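Side-chain contacts in SAM-dependent methyltransferase (Anabaena variabilis ATCC 29413, PDB 3GGD), which probably transfers a methyl group from S-adenosyl-L-methionine to an acceptor, and binds the product S-adenosyl-L-homocysteine: residues H135-V139 with E140-L144; Q118-E122 with I123-N127. All blocks are in the same frame, centred on the assembly; numbering follows the deposited sequence.

In the fold
Both contacts are local, lying before and after strand 127-131 in the chain, within the Rossmann-like methyltransferase fold: interaction 2 covers the exit from helix 113-123 into that strand, and interaction 1 the loop that leaves the strand and enters helix 142-153. Their centres are 23 Å apart and they do not touch. Interaction 1 sits deeper, partly buried beside the S-adenosyl-L-homocysteine pocket, and depends on an arginine side chain that donates to backbone carbonyls. Interaction 2 is a surface contact, about 19 Å from the chain centre, in which a histidine and a carboxylate pair beside the glycine that ends the helix. Helix 142-153 links them, since its later residues Ile151 and Leu152 pack on His120 and Ile119.

Interaction 1 (H135-V139 with E140-L144); sequences HHIPV and EKREL. With SAH (S-adenosyl-L-homocysteine), chain E.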
loop_
_atom_site.group_PDB
_atom_site.type_symbol
_atom_site.label_atom_id
_atom_site.label_comp_id
_atom_site.label_asym_id
_atom_site.label_seq_id
_atom_site.Cartn_x
_atom_site.Cartn_y
_atom_site.Cartn_z
ATOM N N HIS A 135 0.439 1.494 6.740
ATOM C CA HIS A 135 -0.241 1.259 8.022
ATOM C C HIS A 135 0.287 0.005 8.725
ATOM O O HIS A 135 0.357 -0.032 9.953
ATOM C CB HIS A 135 -1.743 1.156 7.815
ATOM C CG HIS A 135 -2.158 -0.135 7.180
ATOM N ND1 HIS A 135 -2.477 -1.255 7.915
ATOM C CD2 HIS A 135 -2.252 -0.501 5.882
ATOM C CE1 HIS A 135 -2.763 -2.255 7.099
ATOM N NE2 HIS A 135 -2.619 -1.830 5.859
ATOM N N HIS A 136 0.711 -1.000 7.956
ATOM C CA HIS A 136 1.223 -2.239 8.555
ATOM C C HIS A 136 2.699 -2.163 8.957
ATOM O O HIS A 136 3.212 -3.096 9.603
ATOM C CB HIS A 136 1.030 -3.407 7.582
ATOM C CG HIS A 136 1.618 -3.136 6.244
ATOM N ND1 HIS A 136 2.974 -3.241 5.990
ATOM C CD2 HIS A 136 1.040 -2.733 5.087
ATOM C CE1 HIS A 136 3.197 -2.914 4.730
ATOM N NE2 HIS A 136 2.043 -2.593 4.169
ATOM N N ILE A 137 3.398 -1.095 8.564
ATOM C CA ILE A 137 4.808 -0.955 8.917
ATOM C C ILE A 137 4.953 -0.691 10.415
ATOM O O ILE A 137 4.298 0.203 10.972
ATOM C CB ILE A 137 5.517 0.162 8.085
ATOM C CG1 ILE A 137 5.433 -0.137 6.577
ATOM C CG2 ILE A 137 6.999 0.359 8.532
ATOM C CD1 ILE A 137 6.354 -1.253 6.038
ATOM N N PRO A 138 5.790 -1.478 11.104
ATOM C CA PRO A 138 6.018 -1.167 12.513
ATOM C C PRO A 138 6.420 0.304 12.685
ATOM O O PRO A 138 7.210 0.823 11.888
ATOM C CB PRO A 138 7.177 -2.099 12.894
ATOM C CG PRO A 138 6.991 -3.251 11.955
ATOM C CD PRO A 138 6.577 -2.645 10.676
ATOM N N VAL A 139 5.872 0.939 13.709
ATOM C CA VAL A 139 6.043 2.382 13.933
ATOM C C VAL A 139 7.508 2.799 13.985
ATOM O O VAL A 139 7.883 3.809 13.386
ATOM C CB VAL A 139 5.245 2.848 15.181
ATOM C CG1 VAL A 139 5.641 4.279 15.618
ATOM C CG2 VAL A 139 3.755 2.769 14.832
ATOM N N GLU A 140 8.335 1.979 14.623
ATOM C CA GLU A 140 9.755 2.281 14.733
ATOM C C GLU A 140 10.542 2.174 13.403
ATOM O O GLU A 140 11.684 2.579 13.343
ATOM C CB GLU A 140 10.417 1.429 15.819
ATOM C CG GLU A 140 10.475 -0.065 15.480
ATOM C CD GLU A 140 9.194 -0.898 15.827
ATOM O OE1 GLU A 140 8.055 -0.356 16.106
ATOM O OE2 GLU A 140 9.395 -2.148 15.815
ATOM N N LYS A 141 9.925 1.659 12.342
ATOM C CA LYS A 141 10.564 1.565 11.050
ATOM C C LYS A 141 9.985 2.527 10.035
ATOM O O LYS A 141 10.469 2.598 8.902
ATOM C CB LYS A 141 10.457 0.127 10.546
ATOM C CG LYS A 141 11.377 -0.782 11.385
ATOM C CD LYS A 141 10.952 -2.205 11.273
ATOM C CE LYS A 141 11.886 -3.192 12.103
ATOM N NZ LYS A 141 11.174 -4.551 12.207
ATOM N N ARG A 142 8.962 3.274 10.433
ATOM C CA ARG A 142 8.247 4.137 9.494
ATOM C C ARG A 142 9.077 5.284 8.922
ATOM O O ARG A 142 8.864 5.665 7.782
ATOM C CB ARG A 142 6.956 4.688 10.109
ATOM C CG ARG A 142 5.869 3.622 10.204
ATOM C CD ARG A 142 4.609 4.145 10.883
ATOM N NE ARG A 142 3.533 3.137 10.867
ATOM C CZ ARG A 142 2.248 3.404 11.129
ATOM N NH1 ARG A 142 1.867 4.645 11.427
ATOM N NH2 ARG A 142 1.346 2.426 11.080
ATOM N N GLU A 143 10.006 5.810 9.700
ATOM C CA GLU A 143 10.825 6.916 9.234
ATOM C C GLU A 143 11.671 6.487 8.024
ATOM O O GLU A 143 11.877 7.276 7.134
ATOM C CB GLU A 143 11.684 7.478 10.390
ATOM C CG GLU A 143 12.878 8.382 9.964
ATOM C CD GLU A 143 12.503 9.748 9.283
ATOM O OE1 GLU A 143 11.323 10.192 9.317
ATOM O OE2 GLU A 143 13.436 10.389 8.725
ATOM N N LEU A 144 12.123 5.233 7.993
ATOM C CA LEU A 144 12.909 4.703 6.887
ATOM C C LEU A 144 12.077 4.726 5.611
ATOM O O LEU A 144 12.551 5.142 4.541
ATOM C CB LEU A 144 13.402 3.285 7.217
ATOM C CG LEU A 144 14.466 3.154 8.323
ATOM C CD1 LEU A 144 14.620 1.695 8.802
ATOM C CD2 LEU A 144 15.846 3.711 7.872
HETATM N N SAH E . -0.633 -1.847 -3.052
HETATM C CA SAH E . -1.014 -3.273 -3.227
HETATM C CB SAH E . -0.550 -4.184 -2.070
HETATM C CG SAH E . -0.974 -3.846 -0.629
HETATM S SD SAH E . -0.424 -5.070 0.575
HETATM C C SAH E . -2.513 -3.434 -3.423
HETATM O O SAH E . -2.970 -4.469 -3.971
HETATM O OXT SAH E . -3.292 -2.568 -3.024
HETATM C "C5'" SAH E . 1.069 -4.317 1.157
HETATM C "C4'" SAH E . 2.263 -4.513 0.178
HETATM O "O4'" SAH E . 3.437 -3.847 0.702
HETATM C "C3'" SAH E . 2.720 -5.962 -0.073
HETATM O "O3'" SAH E . 2.782 -6.283 -1.452
HETATM C "C2'" SAH E . 4.124 -6.025 0.517
HETATM O "O2'" SAH E . 5.000 -7.027 -0.039
HETATM C "C1'" SAH E . 4.597 -4.592 0.361
HETATM N N9 SAH E . 5.722 -4.239 1.235
HETATM C C8 SAH E . 5.827 -4.586 2.548
HETATM N N7 SAH E . 6.959 -4.082 3.066
HETATM C C5 SAH E . 7.590 -3.412 2.054
HETATM C C6 SAH E . 8.862 -2.708 1.932
HETATM N N6 SAH E . 9.628 -2.665 3.047
HETATM N N1 SAH E . 9.227 -2.175 0.757
HETATM C C2 SAH E . 8.411 -2.292 -0.339
HETATM N N3 SAH E . 7.250 -2.945 -0.277
HETATM C C4 SAH E . 6.810 -3.533 0.852
HETATM O O HOH W 1 10.028 5.384 12.632
#
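Glu140 folds back over Pro138: its CG stands between the backbone N and the carbonyl carbon (chi1 67°), and a bend at chi2 brings OE2 to 3.7 Å from Pro138 CB. Lys141 follows the same proline differently, its extended chain laying CD 4.1 Å from Pro138 CB, while its backbone N donates to Pro138 O at 2.9 Å. Arg142 carries most of the contact. Its backbone N bonds to Val139 O at the start of helix 142-153, and its chain, straight from CG to NE, runs back along the loop, with CG 3.8 Å from Ile137 CG2. NE donates to Ile137 O (3.0 Å, N-H...O angle 158°) close to the guanidinium plane; NH2 reaches His135 O at 2.9 Å, a weak bond bent to 125°. Val139 CG2 lies over one face of the guanidinium, 3.9 Å above its plane, and NH1 bonds to Ile198 O. At Glu143 the backbone N donates to a water that in turn donates to Val139 O. Replacing Arg142 by a leucine would probably leave the carbonyls of His135 and Ile137 without these donors and the loop freer to shift. The chemistry is thus a buried guanidinium held mainly by backbone carbonyls, with Asp203 only as a long, weak ionic partner, which is likely to steady the loop whose His136 borders the S-adenosyl-L-homocysteine ribose.

Interaction 2 (Q118-E122 with I123-N127); sequences QIHSE and IGDAN. With EDO (1,2-ethanediol), chain N.
His120 and Asp125 point the same way and lie side by side, the imidazole edge turned to the carboxylate. NE2 donates to Asp125 OD1 at 2.7 Å with an N-H...O angle of 172°, and the oxygen sits in the ring plane, receiving the bond on its anti lone pair. The ring and carboxylate planes are 44° apart, so the two groups are twisted rather than coplanar. With CG anti to the backbone N (chi1 -176°), the ring projects out from the helix and lies against the chain at Gly124, whose CA stands 4.0 Å from the ring centroid and close to the ring normal: a CH-pi contact over the face. Asp125 is gripped on both oxygens, since 1,2-ethanediol, probably from the crystallisation liquor, donates O2 to OD1 and O1 to OD2, and the backbone N of Gln156 also bonds to OD2. These bonds are likely to hold the carboxylate's rotation.

On another side of the helix, Ile119 and Ile123 run parallel, CG2 of the former 3.8 Å from CD1 of the latter, and Ile119 also packs on Leu152. Between Gln118 and Glu122 a further side-chain bond, NE2 to OE2 at 2.7 Å, bridges one helical turn, while Glu122 OE1 forms a salt bridge with Arg106.

Gly124 N still donates to His120 O (2.9 Å), yet Gly124 itself has positive phi, which favours glycine. The helix therefore ends at a glycine in the C' position, the first residue to leave helical geometry, here in the alpha-to-beta connection of a Rossmann-like methyltransferase fold, which delivers the chain to strand 127-131.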
loop_
_atom_site.group_PDB
_atom_site.type_symbol
_atom_site.label_atom_id
_atom_site.label_comp_id
_atom_site.label_asym_id
_atom_site.label_seq_id
_atom_site.Cartn_x
_atom_site.Cartn_y
_atom_site.Cartn_z
ATOM N N GLN A 118 19.083 4.741 -5.585
ATOM C CA GLN A 118 19.531 4.132 -6.845
ATOM C C GLN A 118 18.473 4.358 -7.936
ATOM O O GLN A 118 18.782 4.883 -9.007
ATOM C CB GLN A 118 19.812 2.634 -6.654
ATOM C CG GLN A 118 20.244 1.902 -7.919
ATOM C CD GLN A 118 21.479 2.477 -8.563
ATOM O OE1 GLN A 118 22.492 2.664 -7.898
ATOM N NE2 GLN A 118 21.407 2.752 -9.874
ATOM N N ILE A 119 17.238 4.033 -7.626
ATOM C CA ILE A 119 16.132 4.224 -8.554
ATOM C C ILE A 119 16.034 5.701 -9.014
ATOM O O ILE A 119 15.963 6.000 -10.210
ATOM C CB ILE A 119 14.793 3.822 -7.889
ATOM C CG1 ILE A 119 14.648 2.301 -7.832
ATOM C CG2 ILE A 119 13.611 4.348 -8.704
ATOM C CD1 ILE A 119 14.105 1.719 -9.140
ATOM N N HIS A 120 16.030 6.633 -8.057
ATOM C CA HIS A 120 15.894 8.035 -8.409
ATOM C C HIS A 120 17.086 8.474 -9.290
ATOM O O HIS A 120 16.910 9.321 -10.164
ATOM C CB HIS A 120 15.724 8.957 -7.172
ATOM C CG HIS A 120 15.484 10.388 -7.524
ATOM N ND1 HIS A 120 16.499 11.245 -7.887
ATOM C CD2 HIS A 120 14.341 11.111 -7.583
ATOM C CE1 HIS A 120 15.984 12.432 -8.183
ATOM N NE2 HIS A 120 14.672 12.381 -7.992
ATOM N N SER A 121 18.281 7.928 -9.060
ATOM C CA SER A 121 19.438 8.328 -9.863
ATOM C C SER A 121 19.219 7.908 -11.334
ATOM O O SER A 121 19.754 8.541 -12.241
ATOM C CB SER A 121 20.746 7.750 -9.355
ATOM O OG SER A 121 20.828 6.349 -9.579
ATOM N N GLU A 122 18.429 6.862 -11.552
ATOM C CA GLU A 122 18.113 6.386 -12.898
ATOM C C GLU A 122 16.956 7.104 -13.564
ATOM O O GLU A 122 17.038 7.403 -14.719
ATOM C CB GLU A 122 17.773 4.896 -12.847
ATOM C CG GLU A 122 18.959 4.022 -12.410
ATOM C CD GLU A 122 18.556 2.574 -12.146
ATOM O OE1 GLU A 122 17.583 2.110 -12.773
ATOM O OE2 GLU A 122 19.235 1.910 -11.330
ATOM N N ILE A 123 15.884 7.407 -12.847
ATOM C CA ILE A 123 14.663 7.890 -13.497
ATOM C C ILE A 123 14.262 9.335 -13.186
ATOM O O ILE A 123 13.359 9.887 -13.827
ATOM C CB ILE A 123 13.487 6.901 -13.236
ATOM C CG1 ILE A 123 13.013 6.949 -11.788
ATOM C CG2 ILE A 123 13.892 5.449 -13.647
ATOM C CD1 ILE A 123 11.698 6.198 -11.484
ATOM N N GLY A 124 14.931 9.964 -12.207
ATOM C CA GLY A 124 14.537 11.277 -11.755
ATOM C C GLY A 124 13.323 11.230 -10.861
ATOM O O GLY A 124 12.895 10.161 -10.390
ATOM N N ASP A 125 12.732 12.399 -10.648
ATOM C CA ASP A 125 11.598 12.566 -9.764
ATOM C C ASP A 125 10.434 11.758 -10.338
ATOM O O ASP A 125 10.181 11.787 -11.532
ATOM C CB ASP A 125 11.140 14.021 -9.691
ATOM C CG ASP A 125 12.118 14.956 -8.981
ATOM O OD1 ASP A 125 13.149 14.510 -8.439
ATOM O OD2 ASP A 125 11.786 16.155 -8.960
ATOM N N ALA A 126 9.702 11.070 -9.469
ATOM C CA ALA A 126 8.573 10.217 -9.874
ATOM C C ALA A 126 7.330 10.612 -9.075
ATOM O O ALA A 126 7.432 11.059 -7.933
ATOM C CB ALA A 126 8.881 8.736 -9.609
ATOM N N ASN A 127 6.164 10.425 -9.678
ATOM C CA ASN A 127 4.921 10.484 -8.910
ATOM C C ASN A 127 4.743 9.138 -8.262
ATOM O O ASN A 127 5.321 8.158 -8.733
ATOM C CB ASN A 127 3.745 10.781 -9.803
ATOM C CG ASN A 127 3.796 12.164 -10.373
ATOM O OD1 ASN A 127 4.123 13.110 -9.658
ATOM N ND2 ASN A 127 3.476 12.293 -11.684
HETATM C C1 EDO N . 14.668 17.712 -9.080
HETATM O O1 EDO N . 13.416 18.190 -9.558
HETATM C C2 EDO N . 14.741 17.836 -7.557
HETATM O O2 EDO N . 14.203 16.640 -6.914
#